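Side-chain contacts in DotU family type IV/VI secretion system protein (Acinetobacter baumannii, PDB 6Y4R), which is the cytoplasmic domain of a protein that probably serves as an inner-membrane component of the type VI secretion system: residues A[6-9]-A[10-14]; A[60-63]-A[64-68]. All coordinates share one frame; numbering follows the deposited sequence.

Contact 1 of 2, residues A[6-9]-A[10-14]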
loop_
_atom_site.group_PDB
_atom_site.type_symbol
_atom_site.label_atom_id
_atom_site.label_comp_id
_atom_site.label_asym_id
_atom_site.label_seq_id
_atom_site.Cartn_x
_atom_site.Cartn_y
_atom_site.Cartn_z
ATOM N N ASP A 6 8.253 -6.917 -6.329
ATOM C CA ASP A 6 8.207 -8.364 -6.548
ATOM C C ASP A 6 8.063 -9.159 -5.245
ATOM O O ASP A 6 7.444 -10.236 -5.249
ATOM C CB ASP A 6 9.444 -8.831 -7.330
ATOM C CG ASP A 6 9.578 -8.157 -8.706
ATOM O OD1 ASP A 6 8.542 -7.958 -9.384
ATOM O OD2 ASP A 6 10.721 -7.883 -9.136
ATOM N N LEU A 7 8.607 -8.657 -4.127
ATOM C CA LEU A 7 8.421 -9.356 -2.854
ATOM C C LEU A 7 6.997 -9.204 -2.329
ATOM O O LEU A 7 6.481 -10.115 -1.669
ATOM C CB LEU A 7 9.410 -8.840 -1.807
ATOM C CG LEU A 7 10.905 -8.972 -2.061
ATOM C CD1 LEU A 7 11.651 -8.236 -0.967
ATOM C CD2 LEU A 7 11.305 -10.445 -2.060
ATOM N N LEU A 8 6.335 -8.096 -2.662
ATOM C CA LEU A 8 4.933 -7.853 -2.344
ATOM C C LEU A 8 3.992 -8.391 -3.416
ATOM O O LEU A 8 2.787 -8.088 -3.382
ATOM C CB LEU A 8 4.703 -6.350 -2.170
ATOM C CG LEU A 8 5.315 -5.651 -0.977
ATOM C CD1 LEU A 8 5.204 -4.157 -1.228
ATOM C CD2 LEU A 8 4.551 -6.062 0.274
ATOM N N HIS A 9 4.514 -9.197 -4.349
ATOM C CA HIS A 9 3.695 -9.708 -5.450
ATOM C C HIS A 9 2.502 -10.503 -4.931
ATOM O O HIS A 9 1.394 -10.393 -5.470
ATOM C CB HIS A 9 4.565 -10.586 -6.366
ATOM C CG HIS A 9 3.836 -11.252 -7.482
ATOM N ND1 HIS A 9 3.840 -12.615 -7.654
ATOM C CD2 HIS A 9 3.132 -10.754 -8.529
ATOM C CE1 HIS A 9 3.144 -12.933 -8.741
ATOM N NE2 HIS A 9 2.695 -11.820 -9.293
ATOM N N ASP A 10 2.703 -11.311 -3.881
ATOM C CA ASP A 10 1.591 -12.091 -3.330
ATOM C C ASP A 10 0.565 -11.199 -2.631
ATOM O O ASP A 10 -0.644 -11.445 -2.730
ATOM C CB ASP A 10 2.112 -13.150 -2.355
ATOM C CG ASP A 10 2.772 -14.345 -3.056
ATOM O OD1 ASP A 10 2.626 -14.498 -4.298
ATOM O OD2 ASP A 10 3.423 -15.153 -2.351
ATOM N N GLY A 11 1.028 -10.163 -1.920
ATOM C CA GLY A 11 0.110 -9.267 -1.228
ATOM C C GLY A 11 -0.695 -8.384 -2.167
ATOM O O GLY A 11 -1.892 -8.157 -1.946
ATOM N N PHE A 12 -0.039 -7.840 -3.207
ATOM C CA PHE A 12 -0.721 -6.975 -4.164
ATOM C C PHE A 12 -1.797 -7.721 -4.947
ATOM O O PHE A 12 -2.762 -7.105 -5.411
ATOM C CB PHE A 12 0.283 -6.352 -5.147
ATOM C CG PHE A 12 1.073 -5.212 -4.576
ATOM C CD1 PHE A 12 0.447 -4.212 -3.843
ATOM C CD2 PHE A 12 2.436 -5.110 -4.809
ATOM C CE1 PHE A 12 1.180 -3.138 -3.304
ATOM C CE2 PHE A 12 3.183 -4.029 -4.280
ATOM C CZ PHE A 12 2.546 -3.045 -3.523
ATOM N N TYR A 13 -1.647 -9.039 -5.127
ATOM C CA TYR A 13 -2.666 -9.807 -5.854
ATOM C C TYR A 13 -3.987 -9.838 -5.108
ATOM O O TYR A 13 -5.059 -9.904 -5.729
ATOM C CB TYR A 13 -2.232 -11.242 -6.089
ATOM C CG TYR A 13 -3.323 -12.079 -6.766
ATOM C CD1 TYR A 13 -3.854 -11.693 -7.996
ATOM C CD2 TYR A 13 -3.826 -13.249 -6.176
ATOM C CE1 TYR A 13 -4.849 -12.459 -8.627
ATOM C CE2 TYR A 13 -4.819 -14.010 -6.791
ATOM C CZ TYR A 13 -5.323 -13.617 -8.008
ATOM O OH TYR A 13 -6.305 -14.436 -8.538
ATOM N N LEU A 14 -3.925 -9.851 -3.774
ATOM C CA LEU A 14 -5.119 -9.852 -2.935
ATOM C C LEU A 14 -5.749 -8.466 -2.867
ATOM O O LEU A 14 -6.966 -8.362 -2.680
ATOM C CB LEU A 14 -4.773 -10.348 -1.527
ATOM C CG LEU A 14 -4.021 -11.673 -1.318
ATOM C CD1 LEU A 14 -3.653 -11.840 0.140
ATOM C CD2 LEU A 14 -4.842 -12.860 -1.768
#
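The Phe12 ring receives Leu8 obliquely, one helical turn earlier, with CB and CD1 of the leucine on the same side of the ring plane, CB near CE2 and CD2, CD1 near CE2 and CZ. Leu8 CB comes to 3.5 Å from Phe12 CE2, and Leu8 CD1 lies 3.7 Å from Phe12 CZ. Phe12 CG stands beside its own backbone N (chi1 -77°), which swings the ring back along the chain toward the leucine. Beyond this pair, Tyr127 meets the same ring edge-to-face, and Val124 and Cys128 on helix 119-130 touch Leu8 and Phe12 respectively. The second pair of flat groups is looser: the His9 ring and the Asp10 carboxylate are tilted 36° apart, with His9 ND1 4.0 Å from Asp10 OD1, too far for a salt bridge.

The backbone gives the pairing its frame. Leu8 leaves helical geometry after helix 4-7 and is the N-cap of helix 9-19, where its O accepts a nearly straight bond from Phe12 N at 2.8 Å (169° at the hydrogen). The next bond, from Tyr13 N to His9 O, is weak at 3.3 Å. The contact thus shows how a helix start can be two-sided: the apolar Leu8–Phe12 pair is buried against helix 119-130, while His9 and Asp10 are exposed, where any attraction between imidazole and carboxylate would probably be softened by solvent.

Contact 2 of 2, residues A[60-63]-A[64-68]; sequences YAFC and ALIDE
Phe62 O is shared by two backbone amides: Ile66 N donates to it at 2.9 Å, nearly straight, and Leu65 N adds a weak bond at 3.3 Å. The main bond of Leu65 N goes instead to Ala61 O, at 3.0 Å. The weak i to i+3 bond thus accompanies the i to i+4 bonds of helix 52-71, which continue with Asp67 N bonded to Cys63 O at 3.0 Å.

Among the side chains, Phe62 and Ile66 meet across one turn. CG2 of the isoleucine approaches Phe62 CE2 obliquely at 4.2 Å, a light contact, while CG1 runs anti to the backbone N (chi1 -176°) and carries the longer branch away. Both residues also touch Ile15 of helix 9-19, so the pair belongs to a larger apolar interface.

The Asp67 carboxylate lies near Cys63 O, but its polar partners are outside the turn: Leu90 N and Trp85 NE1 bond to OD1, and Gln91 N to OD2. With two of those donors at the start of helix 90-95, the buried carboxylate is held by N-H groups and probably stabilised as an anion by the positive end of that helix.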
loop_
_atom_site.group_PDB
_atom_site.type_symbol
_atom_site.label_atom_id
_atom_site.label_comp_id
_atom_site.label_asym_id
_atom_site.label_seq_id
_atom_site.Cartn_x
_atom_site.Cartn_y
_atom_site.Cartn_z
ATOM N N TYR A 60 4.312 -0.020 5.147
ATOM C CA TYR A 60 3.390 1.044 5.552
ATOM C C TYR A 60 2.438 1.406 4.413
ATOM O O TYR A 60 1.229 1.569 4.624
ATOM C CB TYR A 60 4.182 2.280 6.011
ATOM C CG TYR A 60 3.305 3.458 6.410
ATOM C CD1 TYR A 60 2.794 4.337 5.449
ATOM C CD2 TYR A 60 2.976 3.679 7.740
ATOM C CE1 TYR A 60 1.971 5.390 5.807
ATOM C CE2 TYR A 60 2.164 4.736 8.114
ATOM C CZ TYR A 60 1.663 5.591 7.150
ATOM O OH TYR A 60 0.852 6.643 7.537
ATOM N N ALA A 61 2.982 1.551 3.201
ATOM C CA ALA A 61 2.182 1.887 2.031
ATOM C C ALA A 61 1.186 0.786 1.721
ATOM O O ALA A 61 0.042 1.065 1.340
ATOM C CB ALA A 61 3.094 2.128 0.822
ATOM N N PHE A 62 1.608 -0.474 1.839
ATOM C CA PHE A 62 0.694 -1.571 1.538
ATOM C C PHE A 62 -0.447 -1.624 2.548
ATOM O O PHE A 62 -1.581 -1.950 2.191
ATOM C CB PHE A 62 1.450 -2.897 1.512
ATOM C CG PHE A 62 0.568 -4.103 1.349
ATOM C CD1 PHE A 62 0.412 -4.685 0.104
ATOM C CD2 PHE A 62 -0.094 -4.672 2.438
ATOM C CE1 PHE A 62 -0.400 -5.808 -0.061
ATOM C CE2 PHE A 62 -0.917 -5.794 2.279
ATOM C CZ PHE A 62 -1.062 -6.360 1.033
ATOM N N CYS A 63 -0.158 -1.341 3.819
ATOM C CA CYS A 63 -1.207 -1.338 4.833
ATOM C C CYS A 63 -2.155 -0.155 4.654
ATOM O O CYS A 63 -3.377 -0.303 4.790
ATOM C CB CYS A 63 -0.581 -1.346 6.225
ATOM S SG CYS A 63 0.257 -2.924 6.615
ATOM N N ALA A 64 -1.624 1.028 4.343
ATOM C CA ALA A 64 -2.509 2.144 4.027
ATOM C C ALA A 64 -3.411 1.806 2.838
ATOM O O ALA A 64 -4.586 2.190 2.815
ATOM C CB ALA A 64 -1.691 3.413 3.768
ATOM N N LEU A 65 -2.885 1.061 1.862
ATOM C CA LEU A 65 -3.605 0.763 0.622
ATOM C C LEU A 65 -4.669 -0.315 0.811
ATOM O O LEU A 65 -5.778 -0.198 0.275
ATOM C CB LEU A 65 -2.609 0.362 -0.467
ATOM C CG LEU A 65 -3.066 -0.393 -1.708
ATOM C CD1 LEU A 65 -3.866 0.500 -2.629
ATOM C CD2 LEU A 65 -1.851 -0.928 -2.421
ATOM N N ILE A 66 -4.326 -1.405 1.508
ATOM C CA ILE A 66 -5.302 -2.461 1.792
ATOM C C ILE A 66 -6.416 -1.936 2.691
ATOM O O ILE A 66 -7.585 -2.302 2.516
ATOM C CB ILE A 66 -4.607 -3.691 2.411
ATOM C CG1 ILE A 66 -5.596 -4.839 2.610
ATOM C CG2 ILE A 66 -3.940 -3.343 3.743
ATOM C CD1 ILE A 66 -6.272 -5.270 1.363
ATOM N N ASP A 67 -6.091 -1.033 3.627
ATOM C CA ASP A 67 -7.135 -0.524 4.510
ATOM C C ASP A 67 -8.174 0.275 3.734
ATOM O O ASP A 67 -9.383 0.076 3.922
ATOM C CB ASP A 67 -6.559 0.370 5.619
ATOM C CG ASP A 67 -5.894 -0.404 6.776
ATOM O OD1 ASP A 67 -5.990 -1.649 6.849
ATOM O OD2 ASP A 67 -5.378 0.270 7.703
ATOM N N GLU A 68 -7.734 1.135 2.807
ATOM C CA GLU A 68 -8.689 2.006 2.121
ATOM C C GLU A 68 -9.425 1.296 0.999
ATOM O O GLU A 68 -10.569 1.649 0.692
ATOM C CB GLU A 68 -7.996 3.272 1.614
ATOM C CG GLU A 68 -8.775 4.019 0.527
ATOM C CD GLU A 68 -8.023 5.206 -0.082
ATOM O OE1 GLU A 68 -7.608 6.087 0.691
ATOM O OE2 GLU A 68 -7.837 5.264 -1.321
#

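From the N terminus, contact 1 closes the first turn of helix 9-19 across the break after helix 4-7; much later, contact 2 closes turns within one continuous helix, 52-71. The two are in series, neither nested nor crossed. Their centres are about 13 Å apart, yet the segments meet in space: Phe62 CE1 packs against C of Gly11, which has no side chain, and Phe12 CE1 lies 3.9 Å from Leu65 CD2. Through Phe12, helix 9-19 touches both helix 119-130 and helix 52-71, whose other partners include helices 90-95 and 100-114; Leu14 reaches helix 27-47. The buried Phe12, Phe62 and Leu65 side chains thus join helix 9-19 to helix 52-71.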